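Local coordinates for Non-structural polyprotein (Sindbis virus, PDB 4GUA) that probably cleaves the viral non-structural polyprotein through its nsP2 cysteine protease, and carries the nsP3 macro and zinc-binding domains in the same precursor chain, at residues A[22-27]-A[101-106]; A[64-69]-A[147-152]; A[70-75]-A[108-113]; A[541-546]-A[597-602]. All blocks are in the same frame, centred on the assembly; numbering follows the deposited sequence.

Contact 1 (A[22-27]-A[101-106]). With SO4 (sulfate ion), chain D.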
# COMPACT_ATOMS: atom_id res chain seq x y z
N GLU A 22 -24.64 -16.21 -2.57
CA GLU A 22 -25.98 -16.34 -1.98
C GLU A 22 -26.07 -17.10 -0.64
O GLU A 22 -26.67 -16.59 0.31
CB GLU A 22 -26.93 -16.97 -3.00
CG GLU A 22 -28.38 -16.91 -2.57
CD GLU A 22 -29.34 -17.30 -3.68
OE1 GLU A 22 -29.15 -18.38 -4.30
OE2 GLU A 22 -30.30 -16.54 -3.92
N PRO A 23 -25.52 -18.32 -0.57
CA PRO A 23 -25.60 -19.05 0.71
C PRO A 23 -24.74 -18.42 1.82
O PRO A 23 -25.07 -18.55 2.99
CB PRO A 23 -25.09 -20.45 0.34
CG PRO A 23 -24.22 -20.25 -0.82
CD PRO A 23 -24.85 -19.13 -1.61
N ILE A 24 -23.66 -17.74 1.45
CA ILE A 24 -22.84 -17.08 2.45
C ILE A 24 -23.61 -15.91 3.04
O ILE A 24 -23.61 -15.70 4.25
CB ILE A 24 -21.51 -16.59 1.86
CG1 ILE A 24 -20.65 -17.81 1.51
CG2 ILE A 24 -20.77 -15.70 2.84
CD1 ILE A 24 -19.45 -17.48 0.66
N LEU A 25 -24.32 -15.17 2.18
CA LEU A 25 -25.16 -14.07 2.65
C LEU A 25 -26.28 -14.59 3.56
O LEU A 25 -26.68 -13.93 4.51
CB LEU A 25 -25.74 -13.31 1.46
CG LEU A 25 -24.73 -12.68 0.49
CD1 LEU A 25 -25.43 -11.92 -0.62
CD2 LEU A 25 -23.76 -11.77 1.24
N ALA A 26 -26.78 -15.78 3.26
CA ALA A 26 -27.86 -16.37 4.03
C ALA A 26 -27.51 -16.54 5.51
O ALA A 26 -28.37 -16.36 6.37
CB ALA A 26 -28.23 -17.69 3.44
N THR A 27 -26.27 -16.90 5.81
CA THR A 27 -25.88 -17.11 7.21
C THR A 27 -26.02 -15.83 8.01
O THR A 27 -26.15 -15.86 9.23
CB THR A 27 -24.42 -17.58 7.34
OG1 THR A 27 -23.53 -16.54 6.89
CG2 THR A 27 -24.18 -18.84 6.52
N ARG A 101 -10.67 -21.79 1.46
CA ARG A 101 -11.23 -20.46 1.64
C ARG A 101 -12.73 -20.55 1.93
O ARG A 101 -13.51 -20.97 1.07
CB ARG A 101 -11.01 -19.56 0.42
CG ARG A 101 -9.56 -19.26 0.08
CD ARG A 101 -9.50 -18.33 -1.12
NE ARG A 101 -8.17 -18.26 -1.74
CZ ARG A 101 -7.63 -19.23 -2.46
NH1 ARG A 101 -8.27 -20.39 -2.65
NH2 ARG A 101 -6.42 -19.07 -2.99
N LYS A 102 -13.12 -20.15 3.14
CA LYS A 102 -14.51 -20.24 3.57
C LYS A 102 -14.97 -18.93 4.21
O LYS A 102 -14.16 -18.13 4.70
CB LYS A 102 -14.67 -21.38 4.58
CG LYS A 102 -14.04 -22.69 4.12
CD LYS A 102 -14.44 -23.85 5.02
CE LYS A 102 -13.74 -25.12 4.62
NZ LYS A 102 -14.05 -26.22 5.56
N TYR A 103 -16.28 -18.72 4.21
CA TYR A 103 -16.86 -17.51 4.77
C TYR A 103 -18.20 -17.83 5.42
O TYR A 103 -18.84 -18.82 5.09
CB TYR A 103 -17.07 -16.46 3.67
CG TYR A 103 -15.78 -16.02 2.99
CD1 TYR A 103 -15.28 -16.71 1.90
CD2 TYR A 103 -15.07 -14.93 3.45
CE1 TYR A 103 -14.10 -16.32 1.28
CE2 TYR A 103 -13.90 -14.53 2.85
CZ TYR A 103 -13.42 -15.23 1.76
OH TYR A 103 -12.25 -14.82 1.16
N GLY A 104 -18.61 -16.99 6.36
CA GLY A 104 -19.94 -17.04 6.92
C GLY A 104 -20.07 -16.04 8.06
O GLY A 104 -19.08 -15.68 8.70
N TYR A 105 -21.30 -15.65 8.35
CA TYR A 105 -21.54 -14.62 9.36
C TYR A 105 -21.07 -15.12 10.70
O TYR A 105 -21.39 -16.23 11.11
CB TYR A 105 -23.03 -14.30 9.41
CG TYR A 105 -23.36 -13.10 10.27
CD1 TYR A 105 -23.08 -11.81 9.83
CD2 TYR A 105 -23.97 -13.26 11.51
CE1 TYR A 105 -23.39 -10.71 10.61
CE2 TYR A 105 -24.29 -12.17 12.29
CZ TYR A 105 -24.00 -10.90 11.84
OH TYR A 105 -24.32 -9.81 12.62
N ASP A 106 -20.33 -14.28 11.42
CA ASP A 106 -19.80 -14.66 12.72
C ASP A 106 -20.52 -13.92 13.84
O ASP A 106 -20.32 -12.72 14.03
CB ASP A 106 -18.30 -14.37 12.75
CG ASP A 106 -17.64 -14.88 14.00
OD1 ASP A 106 -18.32 -14.99 15.04
OD2 ASP A 106 -16.43 -15.18 13.93
S SO4 D . -9.71 -18.05 4.65
O1 SO4 D . -8.87 -17.82 5.83
O2 SO4 D . -10.17 -19.43 4.63
O3 SO4 D . -10.88 -17.17 4.67
O4 SO4 D . -8.87 -17.79 3.48

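Contact 2 (A[64-69]-A[147-152]). With SO4 (sulfate ion), chain F.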
# COMPACT_ATOMS: atom_id res chain seq x y z
N PHE A 64 -23.62 -3.89 6.97
CA PHE A 64 -23.10 -3.68 8.32
C PHE A 64 -22.21 -2.43 8.51
O PHE A 64 -21.71 -2.20 9.61
CB PHE A 64 -22.38 -4.94 8.78
CG PHE A 64 -23.17 -6.19 8.52
CD1 PHE A 64 -24.43 -6.36 9.07
CD2 PHE A 64 -22.67 -7.19 7.70
CE1 PHE A 64 -25.17 -7.50 8.83
CE2 PHE A 64 -23.41 -8.33 7.46
CZ PHE A 64 -24.66 -8.48 8.03
N GLY A 65 -22.01 -1.65 7.46
CA GLY A 65 -21.17 -0.46 7.55
C GLY A 65 -19.71 -0.69 7.92
O GLY A 65 -19.04 0.21 8.41
N MET A 66 -19.22 -1.90 7.68
CA MET A 66 -17.81 -2.23 7.89
C MET A 66 -17.32 -3.21 6.83
O MET A 66 -18.13 -3.93 6.23
CB MET A 66 -17.61 -2.83 9.27
CG MET A 66 -17.73 -1.83 10.40
SD MET A 66 -17.61 -2.58 12.02
CE MET A 66 -18.54 -4.07 11.71
N ASP A 67 -16.02 -3.24 6.58
CA ASP A 67 -15.50 -4.15 5.56
C ASP A 67 -15.11 -5.49 6.19
O ASP A 67 -15.29 -5.70 7.39
CB ASP A 67 -14.33 -3.50 4.79
CG ASP A 67 -13.03 -3.49 5.56
OD1 ASP A 67 -12.99 -4.05 6.68
OD2 ASP A 67 -12.04 -2.91 5.06
N LEU A 68 -14.59 -6.40 5.38
CA LEU A 68 -14.37 -7.78 5.79
C LEU A 68 -13.31 -7.95 6.88
O LEU A 68 -13.25 -9.00 7.52
CB LEU A 68 -14.01 -8.64 4.57
CG LEU A 68 -15.15 -8.81 3.56
CD1 LEU A 68 -14.68 -9.55 2.32
CD2 LEU A 68 -16.35 -9.51 4.19
N THR A 69 -12.48 -6.95 7.09
CA THR A 69 -11.44 -7.06 8.11
C THR A 69 -12.07 -7.00 9.49
O THR A 69 -11.42 -7.29 10.49
CB THR A 69 -10.35 -5.98 7.99
OG1 THR A 69 -10.94 -4.69 8.20
CG2 THR A 69 -9.71 -6.03 6.62
N PRO A 147 -16.82 2.54 4.69
CA PRO A 147 -16.74 1.61 5.83
C PRO A 147 -16.12 2.32 7.02
O PRO A 147 -15.06 2.93 6.87
CB PRO A 147 -15.81 0.52 5.30
CG PRO A 147 -14.92 1.23 4.35
CD PRO A 147 -15.77 2.29 3.70
N VAL A 148 -16.72 2.21 8.20
CA VAL A 148 -16.28 3.03 9.32
C VAL A 148 -15.02 2.47 9.98
O VAL A 148 -14.32 3.18 10.70
CB VAL A 148 -17.39 3.20 10.38
CG1 VAL A 148 -17.60 1.90 11.15
CG2 VAL A 148 -17.05 4.32 11.33
N ASN A 149 -14.72 1.20 9.71
CA ASN A 149 -13.62 0.53 10.39
C ASN A 149 -12.30 0.62 9.65
O ASN A 149 -11.30 0.08 10.12
CB ASN A 149 -13.96 -0.94 10.61
CG ASN A 149 -14.05 -1.71 9.31
OD1 ASN A 149 -14.70 -1.27 8.36
ND2 ASN A 149 -13.36 -2.85 9.24
N ARG A 150 -12.28 1.31 8.51
CA ARG A 150 -11.11 1.33 7.64
C ARG A 150 -10.31 2.62 7.75
O ARG A 150 -10.87 3.72 7.69
CB ARG A 150 -11.54 1.12 6.19
CG ARG A 150 -10.42 1.27 5.16
CD ARG A 150 -10.80 0.60 3.84
NE ARG A 150 -9.80 0.82 2.79
CZ ARG A 150 -8.68 0.13 2.66
NH1 ARG A 150 -8.37 -0.84 3.51
NH2 ARG A 150 -7.84 0.41 1.68
N ASN A 151 -8.99 2.50 7.89
CA ASN A 151 -8.13 3.66 7.72
C ASN A 151 -7.83 3.79 6.23
O ASN A 151 -7.21 2.91 5.64
CB ASN A 151 -6.83 3.50 8.51
CG ASN A 151 -7.00 3.87 9.98
OD1 ASN A 151 -8.03 4.42 10.39
ND2 ASN A 151 -5.98 3.57 10.78
N LEU A 152 -8.27 4.89 5.65
CA LEU A 152 -8.14 5.09 4.22
C LEU A 152 -6.71 5.44 3.87
O LEU A 152 -6.09 6.26 4.54
CB LEU A 152 -9.09 6.20 3.76
CG LEU A 152 -10.56 5.93 4.10
CD1 LEU A 152 -11.40 7.17 3.86
CD2 LEU A 152 -11.08 4.76 3.29
S SO4 F . -11.46 -3.41 12.31
O1 SO4 F . -10.87 -2.49 13.29
O2 SO4 F . -10.94 -4.76 12.52
O3 SO4 F . -12.92 -3.42 12.49
O4 SO4 F . -11.12 -2.97 10.96

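Contact 3 (A[70-75]-A[108-113])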
# COMPACT_ATOMS: atom_id res chain seq x y z
N SER A 70 -13.35 -6.63 9.54
CA SER A 70 -14.11 -6.66 10.78
C SER A 70 -14.24 -8.09 11.30
O SER A 70 -14.34 -8.31 12.50
CB SER A 70 -15.50 -6.09 10.55
OG SER A 70 -16.27 -6.96 9.74
N GLY A 71 -14.23 -9.05 10.38
CA GLY A 71 -14.41 -10.45 10.73
C GLY A 71 -15.86 -10.93 10.67
O GLY A 71 -16.15 -12.10 10.95
N LEU A 72 -16.76 -10.04 10.28
CA LEU A 72 -18.19 -10.37 10.26
C LEU A 72 -18.52 -11.60 9.42
O LEU A 72 -19.38 -12.39 9.80
CB LEU A 72 -19.00 -9.18 9.78
CG LEU A 72 -19.24 -8.12 10.84
CD1 LEU A 72 -19.84 -6.86 10.24
CD2 LEU A 72 -20.17 -8.67 11.90
N PHE A 73 -17.88 -11.73 8.26
CA PHE A 73 -18.08 -12.90 7.41
C PHE A 73 -17.00 -13.99 7.53
O PHE A 73 -16.92 -14.87 6.68
CB PHE A 73 -18.30 -12.48 5.96
CG PHE A 73 -19.70 -12.03 5.68
CD1 PHE A 73 -20.72 -12.95 5.54
CD2 PHE A 73 -20.01 -10.69 5.57
CE1 PHE A 73 -22.01 -12.55 5.30
CE2 PHE A 73 -21.30 -10.27 5.32
CZ PHE A 73 -22.31 -11.20 5.19
N SER A 74 -16.15 -13.88 8.55
CA SER A 74 -14.95 -14.72 8.67
C SER A 74 -15.13 -16.07 9.38
O SER A 74 -14.16 -16.78 9.64
CB SER A 74 -13.84 -13.93 9.38
OG SER A 74 -12.89 -13.45 8.45
N LYS A 75 -16.37 -16.40 9.71
CA LYS A 75 -16.68 -17.71 10.26
C LYS A 75 -16.55 -18.73 9.13
O LYS A 75 -17.09 -18.53 8.05
CB LYS A 75 -18.08 -17.64 10.86
CG LYS A 75 -18.78 -18.93 11.17
CD LYS A 75 -20.10 -18.84 10.39
CE LYS A 75 -21.30 -19.54 11.01
NZ LYS A 75 -22.54 -19.29 10.19
N ALA A 108 -20.27 -14.18 17.03
CA ALA A 108 -19.39 -13.74 18.09
C ALA A 108 -18.89 -12.34 17.79
O ALA A 108 -18.98 -11.44 18.62
CB ALA A 108 -18.22 -14.71 18.24
N ILE A 109 -18.38 -12.14 16.58
CA ILE A 109 -17.88 -10.85 16.15
C ILE A 109 -18.97 -9.80 16.28
O ILE A 109 -18.74 -8.70 16.77
CB ILE A 109 -17.40 -10.89 14.68
CG1 ILE A 109 -16.19 -11.82 14.53
CG2 ILE A 109 -17.07 -9.48 14.19
CD1 ILE A 109 -14.95 -11.34 15.23
N ALA A 110 -20.18 -10.15 15.86
CA ALA A 110 -21.30 -9.22 15.90
C ALA A 110 -21.63 -8.88 17.34
O ALA A 110 -22.06 -7.77 17.66
CB ALA A 110 -22.50 -9.83 15.20
N ALA A 111 -21.45 -9.87 18.22
CA ALA A 111 -21.73 -9.69 19.64
C ALA A 111 -20.76 -8.69 20.27
O ALA A 111 -21.20 -7.79 20.98
CB ALA A 111 -21.67 -11.03 20.36
N GLU A 112 -19.46 -8.82 20.01
CA GLU A 112 -18.51 -7.88 20.60
C GLU A 112 -18.73 -6.49 20.02
O GLU A 112 -18.54 -5.48 20.70
CB GLU A 112 -17.04 -8.31 20.44
CG GLU A 112 -16.77 -9.80 20.43
CD GLU A 112 -16.08 -10.28 19.16
OE1 GLU A 112 -15.53 -9.43 18.42
OE2 GLU A 112 -16.07 -11.51 18.91
N LEU A 113 -19.10 -6.44 18.74
CA LEU A 113 -19.38 -5.18 18.08
C LEU A 113 -20.57 -4.45 18.68
O LEU A 113 -20.64 -3.22 18.61
CB LEU A 113 -19.63 -5.43 16.60
CG LEU A 113 -18.39 -5.74 15.77
CD1 LEU A 113 -18.80 -6.14 14.38
CD2 LEU A 113 -17.46 -4.55 15.74

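Contact 4 (A[541-546]-A[597-602])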
# COMPACT_ATOMS: atom_id res chain seq x y z
N TYR A 541 1.08 -6.56 5.14
CA TYR A 541 0.14 -6.22 6.22
C TYR A 541 -1.11 -7.07 6.11
O TYR A 541 -1.64 -7.29 5.02
CB TYR A 541 -0.25 -4.74 6.14
CG TYR A 541 0.91 -3.78 5.97
CD1 TYR A 541 1.61 -3.31 7.07
CD2 TYR A 541 1.28 -3.33 4.71
CE1 TYR A 541 2.66 -2.43 6.92
CE2 TYR A 541 2.34 -2.45 4.55
CZ TYR A 541 3.03 -2.00 5.66
OH TYR A 541 4.08 -1.12 5.51
N SER A 542 -1.60 -7.57 7.23
CA SER A 542 -2.85 -8.33 7.22
C SER A 542 -3.53 -8.31 8.59
O SER A 542 -2.88 -8.17 9.62
CB SER A 542 -2.58 -9.77 6.80
OG SER A 542 -3.79 -10.45 6.55
N TYR A 543 -4.85 -8.45 8.59
CA TYR A 543 -5.58 -8.70 9.83
C TYR A 543 -5.77 -10.19 10.11
O TYR A 543 -6.24 -10.57 11.18
CB TYR A 543 -6.95 -8.02 9.80
CG TYR A 543 -6.91 -6.52 10.02
CD1 TYR A 543 -6.80 -6.00 11.30
CD2 TYR A 543 -7.03 -5.63 8.95
CE1 TYR A 543 -6.77 -4.65 11.51
CE2 TYR A 543 -7.01 -4.28 9.16
CZ TYR A 543 -6.88 -3.79 10.44
OH TYR A 543 -6.86 -2.44 10.67
N PHE A 544 -5.43 -11.04 9.14
CA PHE A 544 -5.54 -12.48 9.31
C PHE A 544 -6.96 -12.92 9.64
O PHE A 544 -7.16 -13.91 10.33
CB PHE A 544 -4.58 -12.97 10.40
CG PHE A 544 -3.15 -12.86 10.00
CD1 PHE A 544 -2.54 -13.86 9.27
CD2 PHE A 544 -2.42 -11.72 10.32
CE1 PHE A 544 -1.22 -13.75 8.88
CE2 PHE A 544 -1.10 -11.61 9.94
CZ PHE A 544 -0.50 -12.62 9.21
N GLU A 545 -7.94 -12.17 9.14
CA GLU A 545 -9.32 -12.58 9.31
C GLU A 545 -9.52 -13.95 8.66
O GLU A 545 -8.95 -14.23 7.61
CB GLU A 545 -10.28 -11.54 8.72
CG GLU A 545 -10.28 -11.46 7.20
CD GLU A 545 -9.37 -10.37 6.65
OE1 GLU A 545 -8.37 -10.02 7.31
OE2 GLU A 545 -9.65 -9.86 5.54
N GLY A 546 -10.32 -14.80 9.30
CA GLY A 546 -10.51 -16.16 8.83
C GLY A 546 -9.54 -17.13 9.47
O GLY A 546 -9.59 -18.34 9.21
N SER A 597 -8.65 1.09 12.26
CA SER A 597 -7.23 0.91 12.49
C SER A 597 -6.55 0.56 11.16
O SER A 597 -7.17 0.65 10.10
CB SER A 597 -6.98 -0.19 13.53
OG SER A 597 -7.51 -1.44 13.11
N SER A 598 -5.28 0.18 11.23
CA SER A 598 -4.53 -0.25 10.06
C SER A 598 -4.03 -1.69 10.26
O SER A 598 -3.75 -2.10 11.39
CB SER A 598 -3.33 0.66 9.83
OG SER A 598 -3.75 1.99 9.57
N PRO A 599 -3.93 -2.45 9.16
CA PRO A 599 -3.47 -3.84 9.24
C PRO A 599 -2.06 -3.96 9.82
O PRO A 599 -1.15 -3.27 9.35
CB PRO A 599 -3.49 -4.29 7.78
CG PRO A 599 -3.48 -3.05 6.98
CD PRO A 599 -4.23 -2.05 7.78
N PRO A 600 -1.88 -4.82 10.83
CA PRO A 600 -0.54 -4.96 11.42
C PRO A 600 0.41 -5.52 10.39
O PRO A 600 -0.02 -6.29 9.53
CB PRO A 600 -0.74 -5.97 12.55
CG PRO A 600 -2.19 -6.26 12.64
CD PRO A 600 -2.93 -5.50 11.60
N LYS A 601 1.69 -5.16 10.46
CA LYS A 601 2.64 -5.73 9.53
C LYS A 601 2.87 -7.20 9.85
O LYS A 601 2.97 -7.58 11.02
CB LYS A 601 3.95 -4.93 9.47
CG LYS A 601 4.73 -4.82 10.74
CD LYS A 601 5.98 -3.97 10.50
CE LYS A 601 5.70 -2.49 10.61
NZ LYS A 601 6.34 -1.93 11.84
N THR A 602 2.94 -8.01 8.80
CA THR A 602 3.12 -9.45 8.92
C THR A 602 4.58 -9.88 9.01
O THR A 602 4.87 -11.03 9.34
CB THR A 602 2.55 -10.17 7.69
OG1 THR A 602 3.25 -9.72 6.52
CG2 THR A 602 1.07 -9.86 7.51

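Contact 1 (A[22-27]-A[101-106])
T27 holds OG1 between its backbone N and carbonyl carbon (chi1 66°), which puts the threonine hydroxyl beside the Y105 amide; Y105 in turn sets its CG anti to its own backbone N (chi1 -171°), and its ring leads off from the helix. The bond that results, from Y105 N to T27 OG1, is 2.8 Å long and nearly straight, with 170° at the hydrogen. The same hydroxyl donates in turn to the carbonyl one helical turn back, T27 OG1 to I24 O at 2.8 Å, lying in the carbonyl plane. One oxygen thus accepts from the loop and donates to its own helix, which ties residues 24-27 of the helix to residues 104-105. Y105 CB rests at 3.5 Å from T27 O, and G104 adds its CA beside the hydroxyl. One turn earlier in the helix the contact becomes apolar: I24 CG2 lies 3.9 Å from Y103 CB, and I24 CD1 also approaches that carbon, the two side chains crossing obliquely. Away from the helix, a sulfate, probably from the crystallisation liquor, takes a weak bond from K102 N. Strand 102-103 is an edge of a three-stranded antiparallel sheet and pairs with strand 78-83, whose I78 also touches P23, I24 and T27. Y103 reaches L80 of that strand and I53 and L56 of helix 52-64, while L25 turns to the same helix, so helix 16-27 packs between sheet and helix.

Contact 2 (A[64-69]-A[147-152])
N149 meets the backbone and side chain of D67 with both ends of its amide. N149 CG lies between its backbone N and carbonyl carbon (chi1 67°), carrying the amide toward residues 66-67. N149 OD1 accepts from D67 N at 3.0 Å, the donor tilted from the carbonyl plane, and N149 ND2 gives a 2.9 Å bond to D67 OD1. Carboxylate and amide planes stand 87° apart: D67 OD1 lies close to the amide plane, yet is met from above its own carboxylate. A backbone bond, V148 N to G65 O at 3.1 Å, closes the other end, and there M66 CG lies alongside V148 CG1 at 3.8 Å. One shell out, D67 OD1 also accepts from T69 OG1 on its syn lone pair and from T69 N, so three donors grip this oxygen and fix the rotation of the carboxylate. N149 ND2 bonds O4 of a sulfate at 2.8 Å. Further out, A273 and E278 take the R150 guanidinium, and P147 leans on I61 of helix 52-64 and F238. The bond from T69 N makes residues 67-69 an Asx turn, docked just after helix 52-64 against the type I beta turn 147-150.

Contact 3 (A[70-75]-A[108-113])
I109 faces the 70-75 loop with its whole branched side chain, and its atoms meet two successive carbonyls of that loop. CB already lies 4.1 Å from G71 O. From there the branches divide: CG1, anti to the carbonyl carbon (chi1 -65°), comes to 3.6 Å from G71 O, whereas CG2 reaches S70 O at 3.4 Å and also L72 CD2 at 3.9 Å. At the tip, chi2 of -67° leaves CD1 4.1 Å from S70 O. Methyl and methylene groups therefore lie against peptide oxygens, and no hydrogen bond crosses the contact. S70 O finds its polar partner elsewhere, in K554 NZ. G71, with its positive phi, has both its C and its O against I109 CG1.

L72 supplies the second half of the packing. Its CD2 touches I109 CG2, the backbone and methyl of A110, and L113 CD1 at 3.8 Å; one methyl thereby touches I109, L113 one turn on, and the neighbouring A110. M66 and F64, the latter at the end of helix 52-64, also border the leucine.

Internal bonds shape the loop that offers these groups. L72 N donates to S70 OG at 3.2 Å, and S70 OG is bonded in addition to D67 O; S74 N closes back on G71 O at 3.0 Å. D106, at the N-cap of the helix, holds the backbone N of I109 through OD1. This is an ST turn running directly into a type I beta turn, packed against the first turns of a side-chain-capped helix.

Contact 4 (A[541-546]-A[597-602])
P599 pushes its ring between two tyrosines: CB lies 3.7 Å from Y541 CB on one flank and 3.8 Å from Y543 CE2 on the other. The Y543 ring is covered on one face by the diproline, P599 CA standing 3.8 Å from its centroid and P600 CD 4.2 Å, both displaced toward the rim in CH-pi contacts. At its edge, near the ring plane, Y543 OH meets S597 OG at 2.7 Å in a hydrogen bond that either hydroxyl could donate. Y541 presents CD1 to K601 CA at 3.6 Å, with K601 CB beside it.

T602 provides a second knob. Its CG2, anti to the carbonyl carbon, fits into the angle between the S542 backbone and the F544 ring, 3.6 Å from F544 CZ. S542 CB lies over one face of the F544 ring, toward its rim, and F544 N bonds S542 OG as an ST turn, shaping that hollow.

The two segments run at about 92° to each other; a single bridge pairs Y541 with K601, and S542 N bonds P600 O at 3.1 Å, nearly along the C=O axis. P599 and P600 have no backbone N-H to offer, so there the backbone can contribute only acceptors. Cohesion between these two zinc-binding-domain loops therefore rests chiefly on aromatic, proline and methyl surfaces, with one backbone hydrogen bond and one hydroxyl pair setting the alignment.

How the contacts relate
Contacts 1, 2 and 3 belong to the peptidase C9 part of the chain, whereas contact 4 belongs to the nsP3 zinc-binding domain. Along the chain, the segments of contact 1 alternate with those of contacts 2 and 3, contact 3 falls between the segments of contact 2, and contact 4 follows all three. Contact 3 is centred about 12 Å from contacts 1 and 2; D106 N probably bonds L72 O, and M66 packs on L72 and L113. Residues 64-75 thus serve contacts 2 and 3 in succession. Contact 4, centred about 13 Å from contact 2, meets the protease through N151 with S598 and T69 with Y543. In this uncleaved precursor, nsP2 and nsP3 surfaces are therefore packed directly together.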